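Local coordinates for protein exoribonuclease II, mitochondrial (PDB 6F3H) that degrades RNA in the 3' to 5' direction as the exoribonuclease component of the mitochondrial RNA degradosome, at residues A[234-238]-A[740-745]; A[455-461]-A[734-739]. The protein carries 1 engineered substitution. One frame throughout, in Å; residues are numbered along the deposited sequence.

Contact 1 (A[234-238]-A[740-745]); sequences VYTNT and DILKIF. With nucleotides of chain C.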
loop_
_atom_site.group_PDB
_atom_site.type_symbol
_atom_site.label_atom_id
_atom_site.label_comp_id
_atom_site.label_asym_id
_atom_site.label_seq_id
_atom_site.Cartn_x
_atom_site.Cartn_y
_atom_site.Cartn_z
ATOM N N VAL A 234 -9.316 10.671 -3.230
ATOM C CA VAL A 234 -8.412 10.405 -4.330
ATOM C C VAL A 234 -7.073 9.992 -3.735
ATOM O O VAL A 234 -6.447 10.752 -2.995
ATOM C CB VAL A 234 -8.264 11.658 -5.200
ATOM C CG1 VAL A 234 -7.133 11.493 -6.172
ATOM C CG2 VAL A 234 -9.565 11.958 -5.890
ATOM N N TYR A 235 -6.600 8.817 -4.094
ATOM C CA TYR A 235 -5.346 8.322 -3.569
ATOM C C TYR A 235 -4.239 8.617 -4.560
ATOM O O TYR A 235 -4.417 8.424 -5.763
ATOM C CB TYR A 235 -5.457 6.837 -3.305
ATOM C CG TYR A 235 -6.300 6.542 -2.116
ATOM C CD1 TYR A 235 -7.679 6.485 -2.204
ATOM C CD2 TYR A 235 -5.706 6.318 -0.887
ATOM C CE1 TYR A 235 -8.438 6.202 -1.087
ATOM C CE2 TYR A 235 -6.445 6.037 0.225
ATOM C CZ TYR A 235 -7.804 5.975 0.133
ATOM O OH TYR A 235 -8.500 5.683 1.283
ATOM N N THR A 236 -3.119 9.110 -4.055
ATOM C CA THR A 236 -1.977 9.491 -4.870
ATOM C C THR A 236 -0.841 8.529 -4.542
ATOM O O THR A 236 -0.436 8.432 -3.380
ATOM C CB THR A 236 -1.540 10.922 -4.556
ATOM O OG1 THR A 236 -2.526 11.862 -5.010
ATOM C CG2 THR A 236 -0.213 11.236 -5.238
ATOM N N ASN A 237 -0.328 7.820 -5.545
ATOM C CA ASN A 237 0.767 6.906 -5.286
ATOM C C ASN A 237 2.046 7.683 -5.005
ATOM O O ASN A 237 2.333 8.695 -5.642
ATOM C CB ASN A 237 0.986 5.953 -6.456
ATOM C CG ASN A 237 2.314 5.164 -6.337
ATOM O OD1 ASN A 237 2.594 4.542 -5.315
ATOM N ND2 ASN A 237 3.119 5.194 -7.381
ATOM N N THR A 238 2.792 7.202 -4.004
ATOM C CA THR A 238 4.032 7.814 -3.528
ATOM C C THR A 238 5.153 7.792 -4.567
ATOM O O THR A 238 6.045 8.651 -4.538
ATOM C CB THR A 238 4.526 7.057 -2.296
ATOM O OG1 THR A 238 3.410 6.594 -1.524
ATOM C CG2 THR A 238 5.429 7.924 -1.470
ATOM N N ASP A 740 -1.515 0.788 -2.254
ATOM C CA ASP A 740 -1.357 2.043 -1.535
ATOM C C ASP A 740 -2.309 2.133 -0.364
ATOM O O ASP A 740 -1.891 2.402 0.765
ATOM C CB ASP A 740 -1.580 3.188 -2.490
ATOM C CG ASP A 740 -0.604 3.160 -3.601
ATOM O OD1 ASP A 740 0.600 2.930 -3.320
ATOM O OD2 ASP A 740 -1.053 3.329 -4.752
ATOM N N ILE A 741 -3.602 1.928 -0.624
ATOM C CA ILE A 741 -4.606 1.894 0.439
ATOM C C ILE A 741 -4.135 1.036 1.612
ATOM O O ILE A 741 -4.275 1.424 2.780
ATOM C CB ILE A 741 -5.944 1.384 -0.129
ATOM C CG1 ILE A 741 -6.496 2.356 -1.181
ATOM C CG2 ILE A 741 -6.931 1.104 0.993
ATOM C CD1 ILE A 741 -7.776 1.879 -1.855
ATOM N N LEU A 742 -3.559 -0.143 1.325
ATOM C CA LEU A 742 -3.175 -1.051 2.406
ATOM C C LEU A 742 -1.995 -0.516 3.214
ATOM O O LEU A 742 -2.010 -0.582 4.447
ATOM C CB LEU A 742 -2.886 -2.439 1.856
ATOM C CG LEU A 742 -4.167 -3.135 1.398
ATOM C CD1 LEU A 742 -3.863 -4.409 0.633
ATOM C CD2 LEU A 742 -5.045 -3.425 2.585
ATOM N N LYS A 743 -0.971 0.031 2.549
ATOM C CA LYS A 743 0.118 0.656 3.294
ATOM C C LYS A 743 -0.442 1.674 4.281
ATOM O O LYS A 743 -0.092 1.684 5.470
ATOM C CB LYS A 743 1.105 1.355 2.335
ATOM C CG LYS A 743 1.408 0.642 0.991
ATOM C CD LYS A 743 2.775 1.053 0.333
ATOM C CE LYS A 743 2.751 1.051 -1.220
ATOM N NZ LYS A 743 4.071 1.374 -1.869
ATOM N N ILE A 744 -1.376 2.487 3.804
ATOM C CA ILE A 744 -1.967 3.554 4.598
ATOM C C ILE A 744 -2.686 2.981 5.803
ATOM O O ILE A 744 -2.402 3.334 6.953
ATOM C CB ILE A 744 -2.910 4.383 3.714
ATOM C CG1 ILE A 744 -2.089 5.378 2.881
ATOM C CG2 ILE A 744 -3.996 5.039 4.541
ATOM C CD1 ILE A 744 -2.699 5.722 1.569
ATOM N N PHE A 745 -3.638 2.092 5.555
ATOM C CA PHE A 745 -4.427 1.601 6.667
ATOM C C PHE A 745 -3.622 0.681 7.565
ATOM O O PHE A 745 -3.931 0.570 8.755
ATOM C CB PHE A 745 -5.691 0.938 6.155
ATOM C CG PHE A 745 -6.710 1.937 5.745
ATOM C CD1 PHE A 745 -7.453 2.606 6.700
ATOM C CD2 PHE A 745 -6.886 2.253 4.421
ATOM C CE1 PHE A 745 -8.354 3.570 6.342
ATOM C CE2 PHE A 745 -7.793 3.202 4.053
ATOM C CZ PHE A 745 -8.528 3.863 5.015
ATOM P P A C 1 6.930 7.588 1.679
ATOM O OP1 A C 1 5.629 6.941 1.397
ATOM O OP2 A C 1 7.958 7.702 0.605
ATOM O "O5'" A C 1 7.496 6.729 2.888
ATOM C "C5'" A C 1 7.841 5.371 2.689
ATOM C "C4'" A C 1 9.237 5.247 2.132
ATOM O "O4'" A C 1 10.184 5.827 3.069
ATOM C "C3'" A C 1 9.717 3.823 1.938
ATOM O "O3'" A C 1 9.341 3.270 0.709
ATOM C "C2'" A C 1 11.217 3.927 2.136
ATOM O "O2'" A C 1 11.828 4.472 0.976
ATOM C "C1'" A C 1 11.281 4.963 3.247
ATOM N N9 A C 1 11.106 4.355 4.577
ATOM C C8 A C 1 10.362 3.252 4.932
ATOM N N7 A C 1 10.382 2.993 6.208
ATOM C C5 A C 1 11.180 4.002 6.726
ATOM C C6 A C 1 11.592 4.286 8.032
ATOM N N6 A C 1 11.234 3.537 9.079
ATOM N N1 A C 1 12.385 5.366 8.219
ATOM C C2 A C 1 12.738 6.106 7.163
ATOM N N3 A C 1 12.414 5.943 5.884
ATOM C C4 A C 1 11.626 4.858 5.739
#
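Tyr235 presents one face of its ring to Ile741, crossing that side chain at about a right angle. Ile741 CG1 sits over the middle of the face, 4.0 Å from the centroid of the Tyr235 ring and only 10° off the ring normal, a well-centred CH-pi contact. The first bond of Tyr235 already points at the helix, and with CG anti to the carbonyl carbon (chi1 -73°) the ring extends over Ile741. Ile744, one turn further along, meets the same ring differently: its CD1 lies in the ring plane, at the edge, 3.9 Å from Tyr235 CD2. Ile741 thus takes a face and Ile744 an edge of the ring. Beyond them the phenol oxygen reaches the rim of Phe745, with Tyr235 OH 3.8 Å from Phe745 CE2 and near the plane of that ring; the oxygen's hydrogen-bond partner is Asp359. Ile744 CG2 lies over a face of Phe745, off-centre.

At the other end of the contact, Asp740 points at the strand and its side chain crosses that of Asn237 at about a right angle, with OD2 3.7 Å from Asn237 CB; OD1 also receives a weak hydrogen bond from Gln736. Past Asn237, the methyl CG2 of Thr238 lies nearest the phosphate of A1 of chain C.

Strand 231-237 is an outer strand of a three-stranded antiparallel sheet, bonded through Tyr235 to strand 242-248. Its residues 234-237 run at 95° to the segment 740-745 of helix 725-761, while His167 of strand 166-169 touches both Tyr235 and Ile741.

Contact 2 (A[455-461]-A[734-739]); sequences LKRAFTT and SFQARA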
loop_
_atom_site.group_PDB
_atom_site.type_symbol
_atom_site.label_atom_id
_atom_site.label_comp_id
_atom_site.label_asym_id
_atom_site.label_seq_id
_atom_site.Cartn_x
_atom_site.Cartn_y
_atom_site.Cartn_z
ATOM N N LEU A 455 -8.621 -11.113 -7.707
ATOM C CA LEU A 455 -7.822 -10.053 -8.299
ATOM C C LEU A 455 -8.332 -8.684 -7.898
ATOM O O LEU A 455 -7.566 -7.716 -7.871
ATOM C CB LEU A 455 -7.842 -10.212 -9.810
ATOM C CG LEU A 455 -7.268 -11.563 -10.252
ATOM C CD1 LEU A 455 -7.566 -11.801 -11.715
ATOM C CD2 LEU A 455 -5.757 -11.633 -9.988
ATOM N N LYS A 456 -9.619 -8.575 -7.603
ATOM C CA LYS A 456 -10.125 -7.311 -7.100
ATOM C C LYS A 456 -9.532 -7.007 -5.734
ATOM O O LYS A 456 -8.948 -5.942 -5.533
ATOM C CB LYS A 456 -11.650 -7.349 -7.052
ATOM C CG LYS A 456 -12.322 -6.041 -6.661
ATOM C CD LYS A 456 -13.824 -6.250 -6.547
ATOM C CE LYS A 456 -14.343 -5.910 -5.140
ATOM N NZ LYS A 456 -13.663 -6.591 -3.980
ATOM N N ARG A 457 -9.610 -7.957 -4.797
ATOM C CA ARG A 457 -8.879 -7.809 -3.545
ATOM C C ARG A 457 -7.407 -7.986 -3.831
ATOM O O ARG A 457 -6.836 -9.000 -3.454
ATOM C CB ARG A 457 -9.229 -8.884 -2.534
ATOM C CG ARG A 457 -10.573 -9.473 -2.609
ATOM C CD ARG A 457 -10.725 -10.192 -1.307
ATOM N NE ARG A 457 -12.086 -10.608 -1.002
ATOM C CZ ARG A 457 -12.416 -11.260 0.114
ATOM N NH1 ARG A 457 -11.477 -11.573 0.999
ATOM N NH2 ARG A 457 -13.675 -11.589 0.362
ATOM N N ALA A 458 -6.767 -7.027 -4.464
ATOM C CA ALA A 458 -5.473 -7.300 -5.078
ATOM C C ALA A 458 -4.413 -7.878 -4.141
ATOM O O ALA A 458 -3.347 -8.239 -4.629
ATOM C CB ALA A 458 -4.956 -6.007 -5.704
ATOM N N PHE A 459 -4.618 -7.920 -2.824
ATOM C CA PHE A 459 -3.679 -8.576 -1.925
ATOM C C PHE A 459 -4.458 -9.156 -0.766
ATOM O O PHE A 459 -5.646 -8.905 -0.590
ATOM C CB PHE A 459 -2.599 -7.640 -1.374
ATOM C CG PHE A 459 -1.867 -6.862 -2.429
ATOM C CD1 PHE A 459 -2.474 -5.833 -3.116
ATOM C CD2 PHE A 459 -0.581 -7.196 -2.778
ATOM C CE1 PHE A 459 -1.811 -5.147 -4.113
ATOM C CE2 PHE A 459 0.097 -6.501 -3.785
ATOM C CZ PHE A 459 -0.520 -5.489 -4.447
ATOM N N THR A 460 -3.788 -9.944 0.035
ATOM C CA THR A 460 -4.381 -10.263 1.309
ATOM C C THR A 460 -4.164 -9.058 2.198
ATOM O O THR A 460 -3.179 -8.329 2.039
ATOM C CB THR A 460 -3.780 -11.527 1.903
ATOM O OG1 THR A 460 -4.416 -12.652 1.301
ATOM C CG2 THR A 460 -4.070 -11.605 3.335
ATOM N N THR A 461 -5.155 -8.777 3.041
ATOM C CA THR A 461 -5.144 -7.642 3.955
ATOM C C THR A 461 -4.711 -8.113 5.343
ATOM O O THR A 461 -5.431 -8.864 6.006
ATOM C CB THR A 461 -6.516 -6.990 3.989
ATOM O OG1 THR A 461 -6.869 -6.565 2.661
ATOM C CG2 THR A 461 -6.469 -5.792 4.868
ATOM N N SER A 734 -4.869 -1.380 -10.981
ATOM C CA SER A 734 -5.760 -1.850 -9.930
ATOM C C SER A 734 -4.963 -2.283 -8.711
ATOM O O SER A 734 -5.327 -1.973 -7.571
ATOM C CB SER A 734 -6.596 -3.025 -10.441
ATOM O OG SER A 734 -7.032 -2.805 -11.771
ATOM N N PHE A 735 -3.835 -2.946 -8.943
ATOM C CA PHE A 735 -3.018 -3.466 -7.854
ATOM C C PHE A 735 -2.326 -2.360 -7.094
ATOM O O PHE A 735 -2.318 -2.346 -5.858
ATOM C CB PHE A 735 -1.958 -4.399 -8.401
ATOM C CG PHE A 735 -2.494 -5.665 -8.958
ATOM C CD1 PHE A 735 -3.801 -6.048 -8.727
ATOM C CD2 PHE A 735 -1.668 -6.511 -9.674
ATOM C CE1 PHE A 735 -4.287 -7.242 -9.229
ATOM C CE2 PHE A 735 -2.137 -7.709 -10.175
ATOM C CZ PHE A 735 -3.446 -8.078 -9.957
ATOM N N GLN A 736 -1.681 -1.456 -7.818
ATOM C CA GLN A 736 -0.983 -0.380 -7.144
ATOM C C GLN A 736 -1.943 0.425 -6.292
ATOM O O GLN A 736 -1.616 0.790 -5.160
ATOM C CB GLN A 736 -0.296 0.505 -8.157
ATOM C CG GLN A 736 0.496 1.552 -7.496
ATOM C CD GLN A 736 1.780 1.015 -6.931
ATOM O OE1 GLN A 736 2.730 0.825 -7.672
ATOM N NE2 GLN A 736 1.842 0.819 -5.610
ATOM N N ALA A 737 -3.149 0.677 -6.803
ATOM C CA ALA A 737 -4.179 1.315 -5.995
ATOM C C ALA A 737 -4.357 0.581 -4.676
ATOM O O ALA A 737 -4.148 1.149 -3.601
ATOM C CB ALA A 737 -5.490 1.355 -6.771
ATOM N N ARG A 738 -4.691 -0.710 -4.746
ATOM C CA ARG A 738 -4.956 -1.456 -3.523
ATOM C C ARG A 738 -3.718 -1.580 -2.674
ATOM O O ARG A 738 -3.815 -1.700 -1.455
ATOM C CB ARG A 738 -5.476 -2.838 -3.840
ATOM C CG ARG A 738 -6.872 -2.802 -4.288
ATOM C CD ARG A 738 -7.731 -2.712 -3.076
ATOM N NE ARG A 738 -7.252 -3.644 -2.068
ATOM C CZ ARG A 738 -7.711 -3.691 -0.825
ATOM N NH1 ARG A 738 -7.218 -4.591 0.015
ATOM N NH2 ARG A 738 -8.653 -2.832 -0.428
ATOM N N ALA A 739 -2.550 -1.568 -3.297
ATOM C CA ALA A 739 -1.332 -1.606 -2.512
ATOM C C ALA A 739 -1.217 -0.360 -1.671
ATOM O O ALA A 739 -0.921 -0.434 -0.485
ATOM C CB ALA A 739 -0.121 -1.725 -3.428
#
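Arg738 bends back at chi2 (-81°) and chi3 (-44°), which curls its chain past Ala458 and delivers the guanidinium to Thr461. Phe459 has its CG anti to the carbonyl carbon, a torsion that swings the ring from the loop onto the helix backbone. There its rim meets a carbonyl: Phe735 O lies near the ring plane, 3.3 Å from Phe459 CE1, although this oxygen already accepts the helical hydrogen bond from Ala739 N. The methyl of Ala739 lies out of the ring plane, with CB 3.9 Å from Phe459 CE1.

Phe735 is likewise met at its edge, where Leu455 O lies 3.6 Å from Phe735 CE1, while Leu455 CD2 approaches Phe735 CZ at 4.2 Å. Ala458 directs its methyl at the helix, against Phe735 CD1 and 3.7 Å from Arg738 CB. An inverse gamma turn centred on Arg457, just past the helix end, brings Ala458 to this place. The polar link is slight: Arg738 NH1 gives Thr461 OG1 a weak hydrogen bond of 3.3 Å, bent to 123°, with the oxygen in the guanidinium plane.

The contact joins the end of helix 449-456 and the loop after it to helix 725-761. Helix 703-716 also packs here, its Pro704 touching both Phe459 and Phe735, and Thr461 pairs with Val468 of strand 467-468.

Overall arrangement
Helix 725-761 serves both contacts with consecutive pieces, 734-739 in contact 2 and then 740-745 in contact 1, and carries strand 231-237 and the 455-461 loop on roughly opposite sides. The centres lie 11 Å apart. Leu742, in the helix segment of contact 1, reaches the loop of contact 2, with CD2 3.6 Å from Thr461 CG2 and CD1 4.0 Å from Phe459 CB. The helix thereby couples a small sheet formed early in the chain to a loop of the RNB family region. Both lie near the bound RNA: in contact 1 the methyl of Thr238 touches a phosphate, and the nearest atom of contact 2 is about 6 Å from the nucleic acid. Neither lies at the magnesium site of Asp401 and Asp410.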